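Local coordinates for SspB protein (Streptomyces clavuligerus, PDB 6JUF) that probably acts as a DNA-cleaving enzyme in a phosphorothioation-sensing bacterial defence system with broad activity against phages, at residues K29-V34 against L94-G99; V133-A138 against W219-G224; A284-L289 against L314-D319. One frame throughout, in Å; residues are numbered along the deposited sequence.

In the fold
The three contacts follow one another along the chain. Contact 1 ties helix 24-34 to Leu95 and the turn after helix 89-95. Contact 2 packs helix 129-137 on strand 218-221, and contact 3 bridges helix 306-317 and the turn before strand 289-293. Contacts 1 and 2 lie on opposite sides of the chain's centre, with their own centres 31 Å apart. Contacts 1 and 3 have centres 25 Å apart, but their nearest atoms are about 5 Å apart. Trp93 of helix 89-95 joins these two regions by meeting Asp315 and Tyr318. Contact 2 stays about 16 Å from contact 3 at the nearest atoms. All three lie away from the magnesium-binding Glu18, though no metal is bound here.

Contact 1 of 3, residues K29-V34 against L94-G99; sequences KAYMQV and LLDEDG
Tyr31 and Asp96 make the polar part of this contact. The phenol OH of Tyr31 donates to Asp96 OD2 at 2.7 Å. It uses the anti lone pair of OD2, on the side away from OD1. The carboxylate oxygen sits at the edge of the phenol ring and in its plane. The carboxylate itself stands almost upright to that ring, with the two planes 82° apart. Tyr31 carries CG anti to its own amide nitrogen (chi1 175°), which sends the ring off helix 24-34 toward the turn at 96-99.

The second oxygen of Asp96 is used within its own segment. OD1 accepts from Asp98 N at 2.9 Å in a nearly straight bond of 165°, forming an Asx turn. The same four residues, Asp96 to Gly99, make a type I beta turn, closed by Gly99 N to Asp96 O at 2.8 Å. This turn follows helix 89-95. One carboxylate therefore shapes the turn with OD1 and holds the neighbouring helix with OD2. Arg92 forms a salt bridge with Asp98 OD2 and a long, weak ion pair with Asp96 OD1.

The apolar part belongs to Tyr31 and Leu95. Leu95 CD1 reaches Tyr31 CB at 4.2 Å, while Leu95 CB lies over one face of the ring. Asp96 CA approaches the ring rim, 3.7 Å from Tyr31 CE2. The CA atoms of Tyr31 and Leu95 are 7.2 Å apart. Ala91 and Arg92 of helix 89-95 also touch the Tyr31 side chain. Lys29 NZ is hydrogen-bonded to Leu50 O, and Lys29 packs on Tyr103 of the second subunit.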
loop_
_atom_site.group_PDB
_atom_site.type_symbol
_atom_site.label_atom_id
_atom_site.label_comp_id
_atom_site.label_asym_id
_atom_site.label_seq_id
_atom_site.Cartn_x
_atom_site.Cartn_y
_atom_site.Cartn_z
ATOM N N LYS B 29 -0.585 12.323 -5.861
ATOM C CA LYS B 29 -0.144 13.757 -5.923
ATOM C C LYS B 29 0.153 14.214 -7.342
ATOM O O LYS B 29 -0.129 15.374 -7.635
ATOM C CB LYS B 29 1.087 13.997 -5.071
ATOM C CG LYS B 29 0.753 13.857 -3.608
ATOM C CD LYS B 29 1.864 14.274 -2.670
ATOM C CE LYS B 29 2.985 13.262 -2.605
ATOM N NZ LYS B 29 4.254 13.936 -2.228
ATOM N N ALA B 30 0.680 13.338 -8.214
ATOM C CA ALA B 30 0.850 13.712 -9.630
ATOM C C ALA B 30 -0.514 14.098 -10.259
ATOM O O ALA B 30 -0.633 15.147 -10.900
ATOM C CB ALA B 30 1.577 12.616 -10.410
ATOM N N TYR B 31 -1.538 13.271 -10.035
ATOM C CA TYR B 31 -2.871 13.541 -10.571
ATOM C C TYR B 31 -3.381 14.901 -10.132
ATOM O O TYR B 31 -3.862 15.699 -10.908
ATOM C CB TYR B 31 -3.847 12.429 -10.197
ATOM C CG TYR B 31 -5.276 12.791 -10.668
ATOM C CD1 TYR B 31 -5.634 12.807 -11.985
ATOM C CD2 TYR B 31 -6.251 13.163 -9.710
ATOM C CE1 TYR B 31 -6.900 13.174 -12.421
ATOM C CE2 TYR B 31 -7.556 13.553 -10.154
ATOM C CZ TYR B 31 -7.871 13.528 -11.492
ATOM O OH TYR B 31 -9.127 13.864 -11.877
ATOM N N MET B 32 -3.267 15.137 -8.837
ATOM C CA MET B 32 -3.856 16.342 -8.205
ATOM C C MET B 32 -3.180 17.612 -8.758
ATOM O O MET B 32 -3.800 18.646 -8.987
ATOM C CB MET B 32 -3.769 16.315 -6.674
ATOM C CG MET B 32 -4.644 15.298 -5.931
ATOM S SD MET B 32 -6.366 15.285 -6.506
ATOM C CE MET B 32 -6.896 16.892 -5.872
ATOM N N GLN B 33 -1.875 17.515 -8.962
ATOM C CA GLN B 33 -1.078 18.640 -9.511
ATOM C C GLN B 33 -1.228 18.877 -11.026
ATOM O O GLN B 33 -1.456 20.015 -11.444
ATOM C CB GLN B 33 0.411 18.403 -9.213
ATOM C CG GLN B 33 0.859 18.610 -7.786
ATOM C CD GLN B 33 1.236 20.042 -7.519
ATOM O OE1 GLN B 33 2.281 20.500 -7.976
ATOM N NE2 GLN B 33 0.390 20.759 -6.812
ATOM N N VAL B 34 -1.151 17.818 -11.852
ATOM C CA VAL B 34 -1.215 17.941 -13.316
ATOM C C VAL B 34 -2.599 18.383 -13.779
ATOM O O VAL B 34 -2.743 18.833 -14.882
ATOM C CB VAL B 34 -0.741 16.634 -14.018
ATOM C CG1 VAL B 34 -1.796 15.548 -13.937
ATOM C CG2 VAL B 34 -0.361 16.903 -15.469
ATOM N N LEU B 94 -10.217 6.903 -12.422
ATOM C CA LEU B 94 -9.708 6.060 -11.352
ATOM C C LEU B 94 -9.320 6.799 -10.084
ATOM O O LEU B 94 -9.666 6.392 -8.942
ATOM C CB LEU B 94 -8.455 5.289 -11.867
ATOM C CG LEU B 94 -7.784 4.421 -10.762
ATOM C CD1 LEU B 94 -8.695 3.262 -10.296
ATOM C CD2 LEU B 94 -6.435 3.908 -11.259
ATOM N N LEU B 95 -8.582 7.891 -10.236
ATOM C CA LEU B 95 -7.903 8.526 -9.138
ATOM C C LEU B 95 -8.583 9.744 -8.533
ATOM O O LEU B 95 -8.154 10.183 -7.464
ATOM C CB LEU B 95 -6.452 8.918 -9.546
ATOM C CG LEU B 95 -5.582 7.707 -9.914
ATOM C CD1 LEU B 95 -4.270 8.284 -10.473
ATOM C CD2 LEU B 95 -5.371 6.853 -8.695
ATOM N N ASP B 96 -9.530 10.351 -9.199
ATOM C CA ASP B 96 -10.202 11.516 -8.651
ATOM C C ASP B 96 -10.867 11.153 -7.323
ATOM O O ASP B 96 -11.306 10.005 -7.099
ATOM C CB ASP B 96 -11.245 11.990 -9.633
ATOM C CG ASP B 96 -11.623 13.421 -9.394
ATOM O OD1 ASP B 96 -12.592 13.647 -8.631
ATOM O OD2 ASP B 96 -10.935 14.307 -9.915
ATOM N N GLU B 97 -10.950 12.122 -6.427
ATOM C CA GLU B 97 -11.717 11.920 -5.224
ATOM C C GLU B 97 -13.125 11.418 -5.531
ATOM O O GLU B 97 -13.679 10.594 -4.783
ATOM C CB GLU B 97 -11.726 13.225 -4.377
ATOM C CG GLU B 97 -13.058 13.717 -3.862
ATOM C CD GLU B 97 -13.008 15.203 -3.461
ATOM O OE1 GLU B 97 -12.540 16.062 -4.255
ATOM O OE2 GLU B 97 -13.445 15.514 -2.337
ATOM N N ASP B 98 -13.670 11.853 -6.665
ATOM C CA ASP B 98 -14.979 11.425 -7.080
ATOM C C ASP B 98 -14.991 10.154 -8.015
ATOM O O ASP B 98 -16.054 9.758 -8.538
ATOM C CB ASP B 98 -15.654 12.688 -7.667
ATOM C CG ASP B 98 -16.822 12.380 -8.526
ATOM O OD1 ASP B 98 -17.807 11.833 -7.978
ATOM O OD2 ASP B 98 -16.749 12.711 -9.738
ATOM N N GLY B 99 -13.864 9.447 -8.062
ATOM C CA GLY B 99 -13.602 8.378 -9.049
ATOM C C GLY B 99 -13.723 6.967 -8.505
ATOM O O GLY B 99 -14.333 6.758 -7.438
#

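Contact 2 of 3, residues V133-A138 against W219-G224; sequences VAFHLA and WEFTSG
Phe135 (chi1 -76°) and Phe221 (chi1 -66°) both hold CG anti to their carbonyl carbon. These torsions swing the two rings into the gap between helix 129-137 and strand 218-221. The side chains cross at about a right angle. The ring centroids lie 4.6 Å apart with planes at 35°, an oblique aromatic pair. Phe221 CE1 comes within 3.7 Å of Phe135 CZ. Phe221 CZ lies over one face of the Phe135 ring, offset toward its rim.

The helix and sheet here fit a winged-helix topology. Helix 129-137 comes first, followed by strand 142-144, two helices and the antiparallel pair 208-211 and 218-221. Strand 218-221 is the middle one of the three, and Phe221 points from it toward the helix.

Ala134 touches the Phe221 ring as well. Its CB packs against Phe221 CZ at 4.0 Å, and its O lies 3.4 Å from Phe221 CE2, approaching obliquely. The helix has a wider pi-type turn here. Val133 O accepts from both Leu137 N and Ala138 N, each at 2.9 Å. Phe135 also meets the rings of His114 and Tyr180 edge-to-face. Phe221 meets Phe143 of the adjacent strand, and Arg266 and Arg269 donate hydrogen bonds to Phe135 O.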
loop_
_atom_site.group_PDB
_atom_site.type_symbol
_atom_site.label_atom_id
_atom_site.label_comp_id
_atom_site.label_asym_id
_atom_site.label_seq_id
_atom_site.Cartn_x
_atom_site.Cartn_y
_atom_site.Cartn_z
ATOM N N VAL B 133 8.996 -7.278 -21.995
ATOM C CA VAL B 133 9.803 -8.495 -22.248
ATOM C C VAL B 133 9.570 -9.504 -21.117
ATOM O O VAL B 133 9.326 -10.681 -21.365
ATOM C CB VAL B 133 11.322 -8.168 -22.331
ATOM C CG1 VAL B 133 12.119 -9.499 -22.504
ATOM C CG2 VAL B 133 11.591 -7.256 -23.530
ATOM N N ALA B 134 9.678 -9.046 -19.847
ATOM C CA ALA B 134 9.648 -9.960 -18.682
ATOM C C ALA B 134 8.343 -10.744 -18.661
ATOM O O ALA B 134 8.333 -11.939 -18.449
ATOM C CB ALA B 134 9.849 -9.220 -17.333
ATOM N N PHE B 135 7.231 -10.048 -18.865
ATOM C CA PHE B 135 5.920 -10.733 -18.832
ATOM C C PHE B 135 5.568 -11.435 -20.126
ATOM O O PHE B 135 4.954 -12.549 -20.044
ATOM C CB PHE B 135 4.805 -9.769 -18.422
ATOM C CG PHE B 135 4.809 -9.474 -16.944
ATOM C CD1 PHE B 135 3.998 -10.205 -16.094
ATOM C CD2 PHE B 135 5.655 -8.498 -16.403
ATOM C CE1 PHE B 135 3.999 -9.964 -14.710
ATOM C CE2 PHE B 135 5.642 -8.246 -15.025
ATOM C CZ PHE B 135 4.872 -9.003 -14.172
ATOM N N HIS B 136 5.872 -10.841 -21.288
ATOM C CA HIS B 136 5.269 -11.317 -22.551
ATOM C C HIS B 136 6.218 -11.984 -23.529
ATOM O O HIS B 136 5.766 -12.726 -24.389
ATOM C CB HIS B 136 4.586 -10.131 -23.231
ATOM C CG HIS B 136 3.371 -9.647 -22.470
ATOM N ND1 HIS B 136 2.326 -10.449 -22.223
ATOM C CD2 HIS B 136 3.040 -8.405 -21.967
ATOM C CE1 HIS B 136 1.370 -9.790 -21.540
ATOM N NE2 HIS B 136 1.799 -8.517 -21.375
ATOM N N LEU B 137 7.522 -11.713 -23.425
ATOM C CA LEU B 137 8.493 -12.218 -24.465
ATOM C C LEU B 137 9.541 -13.203 -23.961
ATOM O O LEU B 137 10.052 -14.011 -24.735
ATOM C CB LEU B 137 9.188 -11.061 -25.195
ATOM C CG LEU B 137 8.242 -10.111 -25.973
ATOM C CD1 LEU B 137 8.992 -8.958 -26.631
ATOM C CD2 LEU B 137 7.506 -10.829 -27.058
ATOM N N ALA B 138 9.802 -13.202 -22.668
ATOM C CA ALA B 138 10.837 -14.099 -22.120
ATOM C C ALA B 138 10.420 -15.545 -22.267
ATOM O O ALA B 138 9.235 -15.858 -22.082
ATOM C CB ALA B 138 11.129 -13.795 -20.632
ATOM N N TRP B 219 14.676 -16.129 -8.954
ATOM C CA TRP B 219 13.316 -15.582 -8.816
ATOM C C TRP B 219 12.419 -16.226 -9.845
ATOM O O TRP B 219 12.869 -16.840 -10.814
ATOM C CB TRP B 219 13.264 -14.102 -9.113
ATOM C CG TRP B 219 14.302 -13.353 -8.338
ATOM C CD1 TRP B 219 15.622 -13.130 -8.674
ATOM C CD2 TRP B 219 14.105 -12.704 -7.047
ATOM N NE1 TRP B 219 16.247 -12.389 -7.697
ATOM C CE2 TRP B 219 15.380 -12.097 -6.697
ATOM C CE3 TRP B 219 13.032 -12.575 -6.189
ATOM C CZ2 TRP B 219 15.563 -11.397 -5.500
ATOM C CZ3 TRP B 219 13.199 -11.863 -4.969
ATOM C CH2 TRP B 219 14.446 -11.272 -4.649
ATOM N N GLU B 220 11.107 -16.113 -9.627
ATOM C CA GLU B 220 10.179 -16.627 -10.628
ATOM C C GLU B 220 8.851 -15.902 -10.602
ATOM O O GLU B 220 8.406 -15.442 -9.535
ATOM C CB GLU B 220 9.969 -18.121 -10.476
ATOM C CG GLU B 220 9.249 -18.544 -9.217
ATOM C CD GLU B 220 9.144 -20.052 -9.115
ATOM O OE1 GLU B 220 8.580 -20.478 -8.131
ATOM O OE2 GLU B 220 9.639 -20.807 -9.980
ATOM N N PHE B 221 8.226 -15.810 -11.777
ATOM C CA PHE B 221 6.839 -15.411 -11.828
ATOM C C PHE B 221 6.045 -16.591 -11.264
ATOM O O PHE B 221 6.354 -17.758 -11.512
ATOM C CB PHE B 221 6.407 -14.882 -13.232
ATOM C CG PHE B 221 7.088 -13.594 -13.609
ATOM C CD1 PHE B 221 6.924 -12.449 -12.789
ATOM C CD2 PHE B 221 7.949 -13.514 -14.706
ATOM C CE1 PHE B 221 7.587 -11.259 -13.084
ATOM C CE2 PHE B 221 8.572 -12.312 -15.031
ATOM C CZ PHE B 221 8.401 -11.190 -14.204
ATOM N N THR B 222 5.028 -16.296 -10.476
ATOM C CA THR B 222 4.258 -17.336 -9.794
ATOM C C THR B 222 3.162 -17.901 -10.695
ATOM O O THR B 222 2.838 -17.337 -11.727
ATOM C CB THR B 222 3.597 -16.807 -8.518
ATOM O OG1 THR B 222 2.713 -15.742 -8.885
ATOM C CG2 THR B 222 4.645 -16.282 -7.525
ATOM N N SER B 223 2.609 -19.048 -10.317
ATOM C CA SER B 223 1.531 -19.631 -11.156
ATOM C C SER B 223 0.360 -20.241 -10.418
ATOM O O SER B 223 -0.355 -21.073 -10.977
ATOM C CB SER B 223 2.089 -20.614 -12.216
ATOM O OG SER B 223 2.956 -21.509 -11.594
ATOM N N GLY B 224 0.120 -19.853 -9.182
ATOM C CA GLY B 224 -1.150 -20.294 -8.544
ATOM C C GLY B 224 -2.450 -19.591 -8.984
ATOM O O GLY B 224 -2.528 -18.868 -10.008
#

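Contact 3 of 3, residues A284-L289 against L314-D319; sequences ASHQEL and LDEQYD
His286 NE2 donates to Glu316 OE1 at 2.8 Å, with an N-H...O angle of 152°. The oxygen lies at the edge of the imidazole, near the ring plane. The hydrogen bond arrives on the syn side of OE1, slightly tilted from the carboxylate plane. Ring and carboxylate are nearly coplanar, only 11° apart. The side chains come from opposite directions. Beyond CG the Glu316 chain is extended (chi2 164°), which carries the carboxylate out from helix 306-317 to the imidazole.

The other carboxylate oxygen is close. Glu316 OE2 lies 3.1 Å from His286 NE2, but the angle is too poor for a hydrogen bond. It is nearer to carbon, 2.9 Å from His286 CE1. The carboxylate thus straddles the NE2-CE1 side of the ring.

His286 ND1 has its own acidic partner in the same segment, a weak bond to Glu288 OE2 at 3.5 Å. The ring lies between two carboxylates, bonded to Glu316 and only weakly to Glu288. Glu288 belongs to the type I turn from His286 to Leu289, closed by Leu289 N to His286 O at 3.1 Å. Val313 of helix 306-317 also packs on His286, and Arg232 of helix 231-243 touches Glu316.

Glu316 stands near the end of its helix. Glu316 O accepts from Asp319 N, and Asp319, with positive phi, is the C-prime residue of a Schellman motif.

Helices 231-243, 254-259 and 272-285 with strands 250-253, 289-293 and 298-302, plus a short extra helix 264-268, are consistent with a winged-helix topology. This His-carboxylate hydrogen bond joins the turn before strand 289-293 to the helix after the last strand.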
loop_
_atom_site.group_PDB
_atom_site.type_symbol
_atom_site.label_atom_id
_atom_site.label_comp_id
_atom_site.label_asym_id
_atom_site.label_seq_id
_atom_site.Cartn_x
_atom_site.Cartn_y
_atom_site.Cartn_z
ATOM N N ALA B 284 -22.699 -14.040 -18.516
ATOM C CA ALA B 284 -24.055 -14.330 -18.049
ATOM C C ALA B 284 -24.884 -13.056 -17.827
ATOM O O ALA B 284 -26.112 -13.089 -18.012
ATOM C CB ALA B 284 -24.016 -15.170 -16.796
ATOM N N SER B 285 -24.197 -11.956 -17.499
ATOM C CA SER B 285 -24.781 -10.642 -17.214
ATOM C C SER B 285 -24.902 -9.770 -18.470
ATOM O O SER B 285 -25.592 -8.754 -18.450
ATOM C CB SER B 285 -23.809 -9.892 -16.249
ATOM O OG SER B 285 -23.982 -10.322 -14.950
ATOM N N HIS B 286 -24.152 -10.113 -19.523
ATOM C CA HIS B 286 -24.004 -9.217 -20.687
ATOM C C HIS B 286 -24.461 -9.953 -21.916
ATOM O O HIS B 286 -23.749 -10.873 -22.364
ATOM C CB HIS B 286 -22.531 -8.804 -20.836
ATOM C CG HIS B 286 -22.133 -7.680 -19.913
ATOM N ND1 HIS B 286 -22.140 -6.359 -20.287
ATOM C CD2 HIS B 286 -21.703 -7.711 -18.587
ATOM C CE1 HIS B 286 -21.750 -5.615 -19.240
ATOM N NE2 HIS B 286 -21.514 -6.415 -18.205
ATOM N N GLN B 287 -25.607 -9.579 -22.478
ATOM C CA GLN B 287 -26.158 -10.305 -23.595
ATOM C C GLN B 287 -25.263 -10.158 -24.829
ATOM O O GLN B 287 -25.272 -11.063 -25.680
ATOM C CB GLN B 287 -27.603 -9.872 -23.847
ATOM C CG GLN B 287 -28.374 -10.889 -24.723
ATOM C CD GLN B 287 -28.245 -10.606 -26.206
ATOM O OE1 GLN B 287 -28.021 -9.456 -26.602
ATOM N NE2 GLN B 287 -28.405 -11.655 -27.046
ATOM N N GLU B 288 -24.432 -9.112 -24.861
ATOM C CA GLU B 288 -23.540 -8.808 -25.975
ATOM C C GLU B 288 -22.326 -9.732 -26.009
ATOM O O GLU B 288 -21.591 -9.769 -26.990
ATOM C CB GLU B 288 -23.026 -7.368 -25.933
ATOM C CG GLU B 288 -24.069 -6.262 -25.759
ATOM C CD GLU B 288 -24.149 -5.730 -24.296
ATOM O OE1 GLU B 288 -24.539 -4.516 -24.136
ATOM O OE2 GLU B 288 -23.827 -6.526 -23.306
ATOM N N LEU B 289 -22.113 -10.515 -24.957
ATOM C CA LEU B 289 -20.931 -11.358 -24.872
ATOM C C LEU B 289 -21.339 -12.823 -24.816
ATOM O O LEU B 289 -22.268 -13.189 -24.129
ATOM C CB LEU B 289 -20.102 -11.032 -23.599
ATOM C CG LEU B 289 -19.657 -9.569 -23.492
ATOM C CD1 LEU B 289 -18.915 -9.407 -22.165
ATOM C CD2 LEU B 289 -18.779 -9.108 -24.672
ATOM N N LEU B 314 -15.865 -2.850 -16.986
ATOM C CA LEU B 314 -14.971 -2.269 -15.985
ATOM C C LEU B 314 -15.711 -1.248 -15.090
ATOM O O LEU B 314 -15.551 -1.266 -13.917
ATOM C CB LEU B 314 -13.769 -1.579 -16.650
ATOM C CG LEU B 314 -12.737 -0.959 -15.706
ATOM C CD1 LEU B 314 -12.206 -1.985 -14.697
ATOM C CD2 LEU B 314 -11.558 -0.378 -16.491
ATOM N N ASP B 315 -16.549 -0.397 -15.656
ATOM C CA ASP B 315 -17.264 0.552 -14.845
ATOM C C ASP B 315 -18.216 -0.178 -13.916
ATOM O O ASP B 315 -18.420 0.286 -12.771
ATOM C CB ASP B 315 -18.000 1.544 -15.726
ATOM C CG ASP B 315 -18.274 2.874 -15.014
ATOM O OD1 ASP B 315 -17.455 3.228 -14.129
ATOM O OD2 ASP B 315 -19.227 3.568 -15.373
ATOM N N GLU B 316 -18.797 -1.287 -14.352
ATOM C CA GLU B 316 -19.675 -2.049 -13.466
ATOM C C GLU B 316 -18.935 -2.531 -12.235
ATOM O O GLU B 316 -19.479 -2.561 -11.120
ATOM C CB GLU B 316 -20.228 -3.223 -14.203
ATOM C CG GLU B 316 -21.277 -2.772 -15.191
ATOM C CD GLU B 316 -21.570 -3.824 -16.202
ATOM O OE1 GLU B 316 -21.348 -4.991 -15.856
ATOM O OE2 GLU B 316 -22.091 -3.482 -17.300
ATOM N N GLN B 317 -17.686 -2.937 -12.420
ATOM C CA GLN B 317 -16.876 -3.396 -11.341
ATOM C C GLN B 317 -16.688 -2.331 -10.270
ATOM O O GLN B 317 -16.449 -2.643 -9.113
ATOM C CB GLN B 317 -15.507 -3.799 -11.915
ATOM C CG GLN B 317 -14.456 -4.254 -10.875
ATOM C CD GLN B 317 -14.844 -5.477 -10.039
ATOM O OE1 GLN B 317 -15.710 -6.248 -10.393
ATOM N NE2 GLN B 317 -14.104 -5.687 -8.909
ATOM N N TYR B 318 -16.816 -1.073 -10.667
ATOM C CA TYR B 318 -16.680 0.047 -9.724
ATOM C C TYR B 318 -17.964 0.835 -9.508
ATOM O O TYR B 318 -17.923 2.037 -9.168
ATOM C CB TYR B 318 -15.534 0.981 -10.182
ATOM C CG TYR B 318 -14.208 0.308 -10.031
ATOM C CD1 TYR B 318 -13.546 0.342 -8.822
ATOM C CD2 TYR B 318 -13.674 -0.476 -11.064
ATOM C CE1 TYR B 318 -12.328 -0.284 -8.653
ATOM C CE2 TYR B 318 -12.478 -1.138 -10.921
ATOM C CZ TYR B 318 -11.806 -1.036 -9.715
ATOM O OH TYR B 318 -10.612 -1.687 -9.508
ATOM N N ASP B 319 -19.082 0.142 -9.652
ATOM C CA ASP B 319 -20.389 0.744 -9.360
ATOM C C ASP B 319 -20.754 1.932 -10.245
ATOM O O ASP B 319 -21.423 2.883 -9.773
ATOM C CB ASP B 319 -20.472 1.071 -7.872
ATOM C CG ASP B 319 -21.115 -0.059 -7.064
ATOM O OD1 ASP B 319 -21.339 -1.187 -7.584
ATOM O OD2 ASP B 319 -21.420 0.183 -5.908
#